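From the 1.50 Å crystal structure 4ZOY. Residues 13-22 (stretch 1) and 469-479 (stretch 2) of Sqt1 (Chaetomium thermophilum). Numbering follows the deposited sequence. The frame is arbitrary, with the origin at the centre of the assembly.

Stretch 1 13-22: GHKDSVFAIA
Stretch 2 (469-479) IVTVGDDAVVL

Val18 and Val472 form the apolar centre: both CA-to-CB bonds point toward the opposite stretch, and Val18 CG1 lies 3.5 Å from Val472 CG1 (chi1 t and m, respectively). Ile21, t at chi1 and chi2, extends this patch, with its CB 3.7 Å from Val472 CG1 and its CD1 3.8 Å from Val470 CG1. Val478 (t) also borders the centre, its CG2 4.2 Å from Val18 CG1 and 4.0 Å from His14 CD2.

Val18 and Ile21 project from strand 18-22, Val470 and Val472 from strand 469-473, and Val478 from strand 478-479; His14 lies in the loop before strand 18-22. The N-to-C directions of strands 18-22 and 469-473 differ by 150°, roughly antiparallel, with axes approaching to 5.6 Å; in register, Val18 CA is 5.3 Å from Val472 CA, Ser17 CA 4.2 Å from Asp474 CA, and Asp16 CA 4.5 Å from Ala476 CA. One backbone hydrogen bond joins the stretches: Val18 N donates to Gly473 O at 3.0 Å, nearly linear at 169°. Val18 O, buried against Val472 CB at 3.4 Å, finds no partner.

Gly473 O also accepts from Ala476 N (3.2 Å), closing a type I turn, Gly473 to Ala476. Ala476, at phi/psi 70/23, sets its CB 3.4 Å from Asp16 O; its CA makes a CA-H...O contact with that oxygen, also 3.4 Å.

At the polar edge, Ser17 OG (chi1 m) donates to Asp474 OD1 (chi1 t) at 2.6 Å. One water bridges His14 N (3.0 Å) and Ala476 O (2.8 Å); another donates to Asp16 OD1 (2.9 Å) and Asp474 O (2.8 Å).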

# COMPACT_ATOMS: atom_id res chain seq x y z
N GLY A 13 -7.10 20.68 6.18
CA GLY A 13 -6.19 21.59 5.50
C GLY A 13 -5.99 21.40 4.01
O GLY A 13 -5.78 22.36 3.27
N HIS A 14 -6.03 20.15 3.54
CA HIS A 14 -5.91 19.91 2.10
C HIS A 14 -7.05 20.58 1.35
O HIS A 14 -8.19 20.55 1.78
CB HIS A 14 -5.91 18.41 1.80
CG HIS A 14 -4.70 17.68 2.32
ND1 HIS A 14 -3.53 17.58 1.61
CD2 HIS A 14 -4.50 17.01 3.48
CE1 HIS A 14 -2.65 16.89 2.30
NE2 HIS A 14 -3.21 16.52 3.44
N LYS A 15 -6.74 21.19 0.20
CA LYS A 15 -7.78 21.88 -0.55
C LYS A 15 -8.55 20.94 -1.46
O LYS A 15 -9.68 21.23 -1.87
CB LYS A 15 -7.19 23.02 -1.37
CG LYS A 15 -6.53 24.10 -0.52
CD LYS A 15 -5.99 25.23 -1.38
CE LYS A 15 -5.38 26.32 -0.52
NZ LYS A 15 -4.82 27.41 -1.37
N ASP A 16 -7.95 19.80 -1.79
CA ASP A 16 -8.64 18.84 -2.63
C ASP A 16 -8.15 17.44 -2.26
O ASP A 16 -7.57 17.25 -1.20
CB ASP A 16 -8.42 19.15 -4.12
CG ASP A 16 -9.60 18.75 -4.98
OD1 ASP A 16 -10.44 17.92 -4.57
OD2 ASP A 16 -9.71 19.27 -6.11
N SER A 17 -8.41 16.48 -3.15
CA SER A 17 -8.16 15.05 -2.91
C SER A 17 -6.89 14.76 -2.15
O SER A 17 -5.81 15.21 -2.51
CB SER A 17 -8.09 14.31 -4.24
OG SER A 17 -9.23 14.58 -5.05
N VAL A 18 -7.03 13.97 -1.09
CA VAL A 18 -5.88 13.50 -0.33
C VAL A 18 -5.58 12.07 -0.78
O VAL A 18 -6.29 11.13 -0.42
CB VAL A 18 -6.12 13.55 1.20
CG1 VAL A 18 -4.79 13.54 1.93
CG2 VAL A 18 -6.90 14.83 1.58
N PHE A 19 -4.54 11.93 -1.61
CA PHE A 19 -4.25 10.67 -2.29
C PHE A 19 -3.37 9.72 -1.51
O PHE A 19 -3.42 8.51 -1.74
CB PHE A 19 -3.54 10.93 -3.63
CG PHE A 19 -4.41 11.59 -4.67
CD1 PHE A 19 -5.57 10.99 -5.10
CD2 PHE A 19 -4.02 12.79 -5.24
CE1 PHE A 19 -6.35 11.59 -6.08
CE2 PHE A 19 -4.79 13.39 -6.22
CZ PHE A 19 -5.96 12.79 -6.63
N ALA A 20 -2.56 10.26 -0.61
CA ALA A 20 -1.48 9.48 -0.00
C ALA A 20 -1.37 9.68 1.49
O ALA A 20 -1.68 10.77 2.01
CB ALA A 20 -0.16 9.82 -0.67
N ILE A 21 -0.92 8.64 2.18
CA ILE A 21 -0.70 8.72 3.61
C ILE A 21 0.42 7.77 4.01
O ILE A 21 0.55 6.67 3.46
CB ILE A 21 -2.00 8.41 4.40
CG1 ILE A 21 -1.78 8.49 5.91
CG2 ILE A 21 -2.60 7.06 3.97
CD1 ILE A 21 -3.10 8.53 6.72
N ALA A 22 1.25 8.22 4.95
CA ALA A 22 2.31 7.39 5.49
C ALA A 22 2.37 7.56 7.00
O ALA A 22 2.00 8.61 7.53
CB ALA A 22 3.64 7.73 4.86
N ILE A 469 -7.04 4.52 13.45
CA ILE A 469 -7.05 4.52 11.99
C ILE A 469 -7.07 5.96 11.51
O ILE A 469 -7.89 6.75 11.96
CB ILE A 469 -8.26 3.75 11.43
CG1 ILE A 469 -8.27 2.31 11.96
CG2 ILE A 469 -8.28 3.79 9.90
CD1 ILE A 469 -9.51 1.53 11.59
N VAL A 470 -6.14 6.31 10.63
CA VAL A 470 -6.15 7.63 10.00
C VAL A 470 -6.40 7.45 8.52
O VAL A 470 -5.75 6.64 7.87
CB VAL A 470 -4.84 8.39 10.23
CG1 VAL A 470 -4.96 9.83 9.71
CG2 VAL A 470 -4.48 8.39 11.72
N THR A 471 -7.36 8.21 8.01
CA THR A 471 -7.84 8.06 6.63
C THR A 471 -7.52 9.27 5.78
O THR A 471 -7.33 10.38 6.28
CB THR A 471 -9.35 7.86 6.58
OG1 THR A 471 -9.99 9.00 7.18
CG2 THR A 471 -9.75 6.59 7.32
N VAL A 472 -7.49 9.05 4.47
CA VAL A 472 -7.39 10.16 3.52
C VAL A 472 -8.52 10.01 2.51
O VAL A 472 -8.81 8.91 2.01
CB VAL A 472 -6.01 10.23 2.82
CG1 VAL A 472 -4.92 10.59 3.82
CG2 VAL A 472 -5.67 8.91 2.09
N GLY A 473 -9.21 11.12 2.24
CA GLY A 473 -10.39 11.07 1.38
C GLY A 473 -10.34 11.91 0.12
O GLY A 473 -9.63 12.92 0.03
N ASP A 474 -11.15 11.51 -0.86
CA ASP A 474 -11.26 12.29 -2.09
C ASP A 474 -12.05 13.56 -1.82
O ASP A 474 -12.04 14.47 -2.66
CB ASP A 474 -11.94 11.47 -3.18
CG ASP A 474 -11.63 12.00 -4.57
OD1 ASP A 474 -10.46 12.33 -4.84
OD2 ASP A 474 -12.57 12.08 -5.39
N ASP A 475 -12.72 13.61 -0.67
CA ASP A 475 -13.44 14.80 -0.20
C ASP A 475 -12.54 15.80 0.53
O ASP A 475 -13.04 16.70 1.20
CB ASP A 475 -14.62 14.38 0.70
CG ASP A 475 -14.23 13.42 1.82
OD1 ASP A 475 -13.06 12.99 1.89
OD2 ASP A 475 -15.12 13.10 2.64
N ALA A 476 -11.22 15.62 0.41
CA ALA A 476 -10.21 16.56 0.90
C ALA A 476 -10.12 16.62 2.41
O ALA A 476 -9.65 17.60 2.98
CB ALA A 476 -10.46 17.99 0.34
N VAL A 477 -10.56 15.54 3.07
CA VAL A 477 -10.51 15.48 4.52
C VAL A 477 -9.70 14.27 4.97
O VAL A 477 -9.64 13.26 4.27
CB VAL A 477 -11.93 15.41 5.13
CG1 VAL A 477 -11.89 15.75 6.62
CG2 VAL A 477 -12.87 16.37 4.41
N VAL A 478 -9.07 14.43 6.13
CA VAL A 478 -8.33 13.40 6.85
C VAL A 478 -9.07 13.15 8.15
O VAL A 478 -9.32 14.10 8.90
CB VAL A 478 -6.89 13.84 7.13
CG1 VAL A 478 -6.14 12.82 7.98
CG2 VAL A 478 -6.14 14.14 5.82
N LEU A 479 -9.43 11.90 8.43
CA LEU A 479 -10.18 11.58 9.65
C LEU A 479 -9.40 10.62 10.55
O LEU A 479 -8.55 9.86 10.07
CB LEU A 479 -11.55 10.97 9.34
CG LEU A 479 -12.54 11.86 8.58
CD1 LEU A 479 -13.87 11.17 8.38
CD2 LEU A 479 -12.72 13.18 9.35
O HOH W 1 -7.44 17.74 4.65
O HOH W 2 -12.86 17.01 -3.35